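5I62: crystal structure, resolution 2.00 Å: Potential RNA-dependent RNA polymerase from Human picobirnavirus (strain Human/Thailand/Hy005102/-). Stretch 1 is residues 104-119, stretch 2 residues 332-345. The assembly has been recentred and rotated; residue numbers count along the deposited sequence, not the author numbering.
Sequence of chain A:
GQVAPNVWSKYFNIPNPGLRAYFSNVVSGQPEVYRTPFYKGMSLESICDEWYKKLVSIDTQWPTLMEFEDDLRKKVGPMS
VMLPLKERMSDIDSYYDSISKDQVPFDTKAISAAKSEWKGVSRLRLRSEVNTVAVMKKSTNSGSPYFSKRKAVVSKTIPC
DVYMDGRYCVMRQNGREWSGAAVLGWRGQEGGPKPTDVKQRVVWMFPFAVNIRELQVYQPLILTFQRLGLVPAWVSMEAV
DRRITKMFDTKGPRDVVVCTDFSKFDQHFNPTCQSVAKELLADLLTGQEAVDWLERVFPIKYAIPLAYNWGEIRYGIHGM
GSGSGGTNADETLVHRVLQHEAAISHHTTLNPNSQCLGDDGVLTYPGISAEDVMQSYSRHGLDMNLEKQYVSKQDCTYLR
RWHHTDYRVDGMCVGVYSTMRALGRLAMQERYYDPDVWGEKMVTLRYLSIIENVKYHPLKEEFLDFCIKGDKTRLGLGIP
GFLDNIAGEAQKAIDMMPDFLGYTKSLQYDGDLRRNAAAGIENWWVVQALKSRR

Stretch 1 104-119: VPFDTKAISAAKSEWK
Stretch 2 (332-345) TLVHRVLQHEAAIS

Two helices distant in sequence pack obliquely through an alanine-lined surface, and polar side chains tie the contact down at both ends of the shorter helix. Residues 108-116 are helical, with phi/psi near -63/-40, and their axis passes 8.1 Å from that of helix 332-345, the N-to-C directions differing by 122°. Alanines line the shorter helix where it meets the longer one: the CA atoms of Ala 110 and Glu 341 lie 4.8 Å apart, and the Ala 110 methyl is a knob among Val 337, His 340, Glu 341 and Ile 344, its CB 3.5 Å from Glu 341 CB.

Before the helix the chain is extended. Phe 106 (chi1 m, chi2 64°) buries its ring against aliphatic groups, with CD2 3.6 Å from Val 337 CG1, CE2 3.5 Å from Leu 338 CD2 and CZ 3.8 Å from Val 334 CG1. Asp 107 (t) caps the helix, OD1 accepting from Lys 109 N at 2.8 Å, while its own N donates to Glu 341 OE2 at 2.9 Å; the t,t chain of Glu 341, with chi3 60°, carries the carboxylate to that amide.

One turn beyond Ala 110, Ala 114 CB meets Val 337 CG2 at 3.6 Å, and Ala 113 CB lies over one face of the His 340 ring, 3.8 Å from its centroid in a CH-pi contact. His 340 (m, chi2 -64°) presents its edge to Glu 117 (m,t, chi3 -103°), donating from NE2 to OE1 at 2.8 Å. Arg 336 (t,p,t) completes a bidentate salt bridge, NE to Glu 117 OE1 at 2.7 Å and NH2 to Glu 117 OE2 at 2.8 Å; its planar edge suits a carboxylate.

In the type I turn 116-119, Trp 118 (p, chi2 71°) brings CZ3 to 3.7 Å from Leu 333 CD2. Both sides together bury 790 Å².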

# COMPACT_ATOMS: atom_id res chain seq x y z
N VAL A 104 -18.96 16.49 6.25
CA VAL A 104 -19.72 16.56 7.50
C VAL A 104 -18.99 15.82 8.61
O VAL A 104 -18.18 14.92 8.34
CB VAL A 104 -21.15 16.01 7.32
CG1 VAL A 104 -21.84 16.66 6.12
CG2 VAL A 104 -21.13 14.50 7.19
N PRO A 105 -19.23 16.17 9.87
CA PRO A 105 -18.56 15.48 10.99
C PRO A 105 -18.96 14.02 11.07
O PRO A 105 -20.00 13.60 10.55
CB PRO A 105 -19.05 16.25 12.23
CG PRO A 105 -19.43 17.62 11.70
CD PRO A 105 -19.96 17.38 10.30
N PHE A 106 -18.11 13.24 11.73
CA PHE A 106 -18.37 11.82 11.94
C PHE A 106 -19.32 11.62 13.11
O PHE A 106 -19.31 12.40 14.07
CB PHE A 106 -17.07 11.07 12.23
CG PHE A 106 -16.23 10.76 11.02
CD1 PHE A 106 -15.67 11.77 10.24
CD2 PHE A 106 -15.94 9.44 10.69
CE1 PHE A 106 -14.87 11.47 9.14
CE2 PHE A 106 -15.14 9.13 9.61
CZ PHE A 106 -14.60 10.15 8.83
N ASP A 107 -20.14 10.57 13.04
CA ASP A 107 -21.00 10.21 14.17
C ASP A 107 -20.16 9.84 15.38
O ASP A 107 -19.32 8.94 15.32
CB ASP A 107 -21.92 9.05 13.80
CG ASP A 107 -23.07 8.86 14.80
OD1 ASP A 107 -22.91 9.22 15.99
OD2 ASP A 107 -24.14 8.39 14.39
N THR A 108 -20.41 10.53 16.50
CA THR A 108 -19.73 10.23 17.75
C THR A 108 -19.91 8.78 18.18
O THR A 108 -19.00 8.18 18.77
CB THR A 108 -20.25 11.20 18.82
OG1 THR A 108 -19.73 12.51 18.55
CG2 THR A 108 -19.84 10.78 20.21
N LYS A 109 -21.08 8.19 17.89
CA LYS A 109 -21.33 6.80 18.26
C LYS A 109 -20.42 5.84 17.50
O LYS A 109 -19.99 4.81 18.03
CB LYS A 109 -22.79 6.43 18.02
CG LYS A 109 -23.79 7.30 18.79
CD LYS A 109 -25.18 6.64 18.89
CE LYS A 109 -25.79 6.34 17.52
NZ LYS A 109 -27.12 5.61 17.60
N ALA A 110 -20.13 6.16 16.23
CA ALA A 110 -19.22 5.32 15.46
C ALA A 110 -17.79 5.38 15.99
O ALA A 110 -17.07 4.37 15.99
CB ALA A 110 -19.27 5.71 13.99
N ILE A 111 -17.36 6.56 16.44
CA ILE A 111 -16.04 6.71 17.03
C ILE A 111 -15.94 5.91 18.32
O ILE A 111 -14.93 5.24 18.58
CB ILE A 111 -15.71 8.21 17.26
CG1 ILE A 111 -15.61 8.95 15.92
CG2 ILE A 111 -14.42 8.37 18.04
CD1 ILE A 111 -15.59 10.46 16.06
N SER A 112 -17.00 5.94 19.15
CA SER A 112 -17.04 5.10 20.35
C SER A 112 -17.00 3.62 20.00
O SER A 112 -16.37 2.83 20.71
CB SER A 112 -18.29 5.40 21.20
OG SER A 112 -18.23 6.70 21.74
N ALA A 113 -17.73 3.22 18.96
CA ALA A 113 -17.71 1.81 18.55
C ALA A 113 -16.29 1.38 18.16
O ALA A 113 -15.83 0.30 18.55
CB ALA A 113 -18.68 1.60 17.39
N ALA A 114 -15.57 2.22 17.43
CA ALA A 114 -14.21 1.87 17.04
C ALA A 114 -13.31 1.72 18.26
O ALA A 114 -12.53 0.76 18.36
CB ALA A 114 -13.66 2.92 16.08
N LYS A 115 -13.41 2.66 19.21
CA LYS A 115 -12.61 2.59 20.44
C LYS A 115 -12.92 1.33 21.23
O LYS A 115 -12.03 0.75 21.86
CB LYS A 115 -12.88 3.82 21.31
CG LYS A 115 -12.37 5.16 20.74
CD LYS A 115 -12.65 6.29 21.73
CE LYS A 115 -12.41 7.67 21.09
NZ LYS A 115 -12.68 8.83 22.01
N SER A 116 -14.19 0.91 21.22
CA SER A 116 -14.59 -0.25 22.01
C SER A 116 -13.89 -1.52 21.55
O SER A 116 -13.70 -2.44 22.35
CB SER A 116 -16.10 -0.43 21.95
OG SER A 116 -16.71 0.68 22.56
N GLU A 117 -13.52 -1.60 20.27
CA GLU A 117 -12.85 -2.80 19.80
C GLU A 117 -11.49 -3.02 20.46
O GLU A 117 -11.00 -4.14 20.44
CB GLU A 117 -12.67 -2.79 18.28
CG GLU A 117 -13.97 -2.78 17.52
CD GLU A 117 -13.75 -3.02 16.03
OE1 GLU A 117 -13.82 -2.03 15.26
OE2 GLU A 117 -13.50 -4.18 15.64
N TRP A 118 -10.88 -1.99 21.03
CA TRP A 118 -9.62 -2.17 21.74
C TRP A 118 -9.72 -1.86 23.23
O TRP A 118 -8.72 -1.50 23.86
CB TRP A 118 -8.49 -1.37 21.07
CG TRP A 118 -8.72 0.09 20.79
CD1 TRP A 118 -8.78 1.10 21.71
CD2 TRP A 118 -8.87 0.70 19.51
NE1 TRP A 118 -8.96 2.31 21.08
CE2 TRP A 118 -9.02 2.09 19.72
CE3 TRP A 118 -8.90 0.21 18.20
CZ2 TRP A 118 -9.20 3.00 18.68
CZ3 TRP A 118 -9.07 1.11 17.16
CH2 TRP A 118 -9.22 2.48 17.41
N LYS A 119 -10.91 -2.01 23.81
CA LYS A 119 -11.07 -2.00 25.26
C LYS A 119 -10.09 -2.97 25.91
O LYS A 119 -9.96 -4.11 25.49
CB LYS A 119 -12.49 -2.39 25.62
CG LYS A 119 -12.86 -2.13 27.06
CD LYS A 119 -13.39 -0.71 27.19
CE LYS A 119 -14.70 -0.57 26.41
NZ LYS A 119 -15.17 0.86 26.29
N THR A 332 -6.50 3.36 8.11
CA THR A 332 -7.18 2.13 8.52
C THR A 332 -8.05 2.36 9.75
O THR A 332 -9.18 1.86 9.83
CB THR A 332 -6.14 1.03 8.79
OG1 THR A 332 -5.42 0.78 7.58
CG2 THR A 332 -6.81 -0.26 9.26
N LEU A 333 -7.54 3.12 10.71
CA LEU A 333 -8.31 3.45 11.90
C LEU A 333 -9.58 4.21 11.53
O LEU A 333 -10.67 3.90 12.02
CB LEU A 333 -7.45 4.28 12.85
CG LEU A 333 -6.30 3.61 13.59
CD1 LEU A 333 -5.55 4.69 14.38
CD2 LEU A 333 -6.82 2.52 14.52
N VAL A 334 -9.45 5.22 10.66
CA VAL A 334 -10.60 6.02 10.28
C VAL A 334 -11.56 5.23 9.40
O VAL A 334 -12.78 5.36 9.51
CB VAL A 334 -10.16 7.34 9.61
CG1 VAL A 334 -11.38 8.10 9.04
CG2 VAL A 334 -9.41 8.21 10.61
N HIS A 335 -11.02 4.40 8.51
CA HIS A 335 -11.86 3.53 7.68
C HIS A 335 -12.75 2.64 8.55
O HIS A 335 -13.93 2.42 8.24
CB HIS A 335 -10.96 2.71 6.75
CG HIS A 335 -11.67 2.06 5.61
ND1 HIS A 335 -11.01 1.67 4.46
CD2 HIS A 335 -12.97 1.69 5.44
CE1 HIS A 335 -11.87 1.11 3.63
NE2 HIS A 335 -13.06 1.11 4.20
N ARG A 336 -12.20 2.14 9.66
CA ARG A 336 -13.00 1.30 10.55
C ARG A 336 -14.15 2.10 11.16
O ARG A 336 -15.27 1.60 11.26
CB ARG A 336 -12.13 0.67 11.63
CG ARG A 336 -12.91 -0.29 12.57
CD ARG A 336 -13.57 -1.44 11.80
NE ARG A 336 -13.77 -2.62 12.65
CZ ARG A 336 -14.05 -3.83 12.18
NH1 ARG A 336 -14.17 -4.04 10.88
NH2 ARG A 336 -14.18 -4.84 13.03
N VAL A 337 -13.91 3.37 11.52
CA VAL A 337 -14.99 4.25 11.97
C VAL A 337 -16.07 4.39 10.89
O VAL A 337 -17.27 4.36 11.18
CB VAL A 337 -14.44 5.63 12.39
CG1 VAL A 337 -15.58 6.56 12.79
CG2 VAL A 337 -13.44 5.46 13.54
N LEU A 338 -15.65 4.59 9.64
CA LEU A 338 -16.60 4.70 8.53
C LEU A 338 -17.51 3.47 8.46
O LEU A 338 -18.72 3.59 8.23
CB LEU A 338 -15.84 4.87 7.21
CG LEU A 338 -15.16 6.21 6.91
CD1 LEU A 338 -14.36 6.09 5.60
CD2 LEU A 338 -16.20 7.33 6.80
N GLN A 339 -16.94 2.28 8.64
CA GLN A 339 -17.73 1.05 8.58
C GLN A 339 -18.74 1.01 9.71
O GLN A 339 -19.91 0.68 9.51
CB GLN A 339 -16.80 -0.17 8.61
CG GLN A 339 -15.84 -0.26 7.39
CD GLN A 339 -15.09 -1.58 7.34
OE1 GLN A 339 -14.75 -2.16 8.36
NE2 GLN A 339 -14.89 -2.10 6.12
N HIS A 340 -18.30 1.34 10.93
CA HIS A 340 -19.23 1.37 12.06
C HIS A 340 -20.34 2.39 11.81
O HIS A 340 -21.52 2.12 12.10
CB HIS A 340 -18.50 1.73 13.35
CG HIS A 340 -17.79 0.57 13.97
ND1 HIS A 340 -18.45 -0.53 14.45
CD2 HIS A 340 -16.47 0.34 14.18
CE1 HIS A 340 -17.57 -1.40 14.94
NE2 HIS A 340 -16.36 -0.89 14.78
N GLU A 341 -19.97 3.56 11.27
CA GLU A 341 -20.95 4.63 11.08
C GLU A 341 -22.01 4.24 10.06
O GLU A 341 -23.19 4.57 10.23
CB GLU A 341 -20.24 5.91 10.65
CG GLU A 341 -21.20 7.08 10.45
CD GLU A 341 -20.50 8.27 9.80
OE1 GLU A 341 -19.98 8.11 8.66
OE2 GLU A 341 -20.44 9.34 10.44
N ALA A 342 -21.61 3.53 9.00
CA ALA A 342 -22.61 3.06 8.04
C ALA A 342 -23.66 2.17 8.71
O ALA A 342 -24.86 2.33 8.49
CB ALA A 342 -21.92 2.32 6.89
N ALA A 343 -23.21 1.23 9.54
CA ALA A 343 -24.15 0.33 10.22
C ALA A 343 -25.02 1.11 11.19
O ALA A 343 -26.25 0.97 11.20
CB ALA A 343 -23.38 -0.77 10.95
N ILE A 344 -24.39 1.94 12.01
CA ILE A 344 -25.09 2.71 13.03
C ILE A 344 -26.09 3.67 12.39
O ILE A 344 -27.20 3.86 12.90
CB ILE A 344 -24.07 3.45 13.91
CG1 ILE A 344 -23.27 2.45 14.76
CG2 ILE A 344 -24.75 4.51 14.78
CD1 ILE A 344 -22.00 3.05 15.39
N SER A 345 -25.71 4.29 11.27
CA SER A 345 -26.63 5.16 10.56
C SER A 345 -27.87 4.41 10.06
O SER A 345 -28.90 5.04 9.83
CB SER A 345 -25.93 5.84 9.38
OG SER A 345 -24.96 6.76 9.83